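Local coordinates for bumblebee peptidoglycan recognition protein SA (Bombus, PDB 5XZ4) that probably recognises bacterial peptidoglycan in insect immunity, with a preference for the Dap-type over the Lys-type polymer, at residues 130-135 with 139-144. Numbering follows the deposited sequence.
Sequences CGKSKG and EDIRVI
Lys132 carries the whole contact from the helical side, laying its aliphatic chain against Ile141 and, through its backbone, meeting the end of Glu139. Two residues earlier, Cys130 fastens helix 118-134 to the N-terminal region by its disulfide to Cys7, while the backbone of Gly131 is hydrogen-bonded to that of Leu137 in the connection leading to strand 141-145. The side chain of Lys132 leaves the helix toward residues 139-144. Its CD atom packs 3.6 Å from the CG2 methyl of Ile141, with CG and CE of the lysine on the same methyl at 3.8 and 3.9 Å; the lysine chain crosses over this methyl at a slant, these three carbons all touching it. The side chain of Ile141 also touches Val34 of the neighbouring strand. A bend at chi3 (-95°) turns the lysine beyond the methyl, and NZ forms a salt bridge with Glu168. Shortening Lys132 to an alanine is likely to strip the lysine carbons from the Ile141 methyl and leave Glu168 without this cationic mate. The carbonyl O of Lys132 accepts a weak hydrogen bond from Gly135 N at 3.1 Å, where the helix ends and the chain adopts positive phi. Glu139 folds back at chi2 (-84°) to bring OE2 within 3.5 Å of that same carbonyl O; both atoms are acceptors, and the approach is not a bond. Across the connection from helix 118-134 to strand 141-145 of the amidase-like fold, cohesion between the two segments is therefore chiefly apolar, with the lysine's charge spent on the C-terminal region.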
loop_
_atom_site.group_PDB
_atom_site.type_symbol
_atom_site.label_atom_id
_atom_site.label_comp_id
_atom_site.label_asym_id
_atom_site.label_seq_id
_atom_site.Cartn_x
_atom_site.Cartn_y
_atom_site.Cartn_z
ATOM N N CYS A 130 -8.822 -0.461 10.823
ATOM C CA CYS A 130 -8.893 -1.896 11.086
ATOM C C CYS A 130 -7.620 -2.367 11.752
ATOM O O CYS A 130 -7.670 -3.051 12.781
ATOM C CB CYS A 130 -9.080 -2.643 9.756
ATOM S SG CYS A 130 -8.875 -4.444 9.802
ATOM N N GLY A 131 -6.480 -1.994 11.166
ATOM C CA GLY A 131 -5.181 -2.408 11.662
ATOM C C GLY A 131 -4.960 -1.954 13.096
ATOM O O GLY A 131 -4.457 -2.729 13.918
ATOM N N LYS A 132 -5.321 -0.691 13.375
ATOM C CA LYS A 132 -5.275 -0.156 14.752
ATOM C C LYS A 132 -6.205 -0.931 15.693
ATOM O O LYS A 132 -5.773 -1.357 16.776
ATOM C CB LYS A 132 -5.645 1.339 14.769
ATOM C CG LYS A 132 -4.592 2.286 14.214
ATOM C CD LYS A 132 -4.878 3.713 14.661
ATOM C CE LYS A 132 -5.664 4.460 13.607
ATOM N NZ LYS A 132 -6.340 5.680 14.167
ATOM N N SER A 133 -7.457 -1.123 15.280
ATOM C CA SER A 133 -8.482 -1.804 16.087
ATOM C C SER A 133 -8.059 -3.209 16.494
ATOM O O SER A 133 -8.258 -3.627 17.651
ATOM C CB SER A 133 -9.775 -1.879 15.287
ATOM O OG SER A 133 -10.446 -0.640 15.322
ATOM N N LYS A 134 -7.445 -3.913 15.545
ATOM C CA LYS A 134 -7.001 -5.304 15.718
ATOM C C LYS A 134 -5.734 -5.381 16.556
ATOM O O LYS A 134 -5.474 -6.412 17.182
ATOM C CB LYS A 134 -6.742 -5.966 14.362
ATOM C CG LYS A 134 -7.975 -6.495 13.651
ATOM C CD LYS A 134 -7.588 -7.038 12.280
ATOM C CE LYS A 134 -8.711 -7.827 11.613
ATOM N NZ LYS A 134 -8.953 -9.176 12.204
ATOM N N GLY A 135 -4.941 -4.312 16.539
ATOM C CA GLY A 135 -3.675 -4.261 17.266
ATOM C C GLY A 135 -2.460 -4.598 16.417
ATOM O O GLY A 135 -1.368 -4.775 16.941
ATOM N N GLU A 139 -1.382 2.097 18.215
ATOM C CA GLU A 139 -2.460 3.075 18.452
ATOM C C GLU A 139 -2.062 4.488 17.984
ATOM O O GLU A 139 -2.906 5.258 17.513
ATOM C CB GLU A 139 -2.854 3.100 19.941
ATOM C CG GLU A 139 -3.333 1.767 20.503
ATOM C CD GLU A 139 -4.804 1.499 20.243
ATOM O OE1 GLU A 139 -5.648 2.354 20.592
ATOM O OE2 GLU A 139 -5.112 0.414 19.713
ATOM N N ASP A 140 -0.770 4.794 18.105
ATOM C CA ASP A 140 -0.199 6.065 17.691
ATOM C C ASP A 140 0.451 5.985 16.301
ATOM O O ASP A 140 1.432 6.685 16.029
ATOM C CB ASP A 140 0.805 6.578 18.753
ATOM C CG ASP A 140 1.970 5.612 19.008
ATOM O OD1 ASP A 140 2.044 4.539 18.376
ATOM O OD2 ASP A 140 2.824 5.943 19.866
ATOM N N ILE A 141 -0.110 5.141 15.431
ATOM C CA ILE A 141 0.417 4.943 14.057
ATOM C C ILE A 141 0.692 6.281 13.350
ATOM O O ILE A 141 -0.146 7.170 13.353
ATOM C CB ILE A 141 -0.525 4.024 13.217
ATOM C CG1 ILE A 141 0.093 3.616 11.873
ATOM C CG2 ILE A 141 -1.864 4.669 12.923
ATOM C CD1 ILE A 141 1.169 2.586 12.025
ATOM N N ARG A 142 1.861 6.385 12.715
ATOM C CA ARG A 142 2.250 7.566 11.949
ATOM C C ARG A 142 2.087 7.268 10.456
ATOM O O ARG A 142 2.763 6.376 9.933
ATOM C CB ARG A 142 3.690 7.963 12.272
ATOM C CG ARG A 142 3.841 8.501 13.699
ATOM C CD ARG A 142 5.294 8.578 14.117
ATOM N NE ARG A 142 5.456 8.883 15.540
ATOM C CZ ARG A 142 6.625 8.968 16.169
ATOM N NH1 ARG A 142 6.650 9.239 17.469
ATOM N NH2 ARG A 142 7.775 8.786 15.516
ATOM N N VAL A 143 1.191 7.991 9.796
ATOM C CA VAL A 143 0.962 7.813 8.352
ATOM C C VAL A 143 1.774 8.896 7.643
ATOM O O VAL A 143 1.675 10.080 7.988
ATOM C CB VAL A 143 -0.535 7.925 7.992
ATOM C CG1 VAL A 143 -0.725 7.899 6.476
ATOM C CG2 VAL A 143 -1.333 6.811 8.650
ATOM N N ILE A 144 2.579 8.485 6.661
ATOM C CA ILE A 144 3.403 9.441 5.881
ATOM C C ILE A 144 3.364 9.089 4.402
ATOM O O ILE A 144 3.190 7.913 4.052
ATOM C CB ILE A 144 4.862 9.530 6.389
ATOM C CG1 ILE A 144 5.548 8.175 6.406
ATOM C CG2 ILE A 144 4.927 10.179 7.774
ATOM C CD1 ILE A 144 7.039 8.229 6.672
#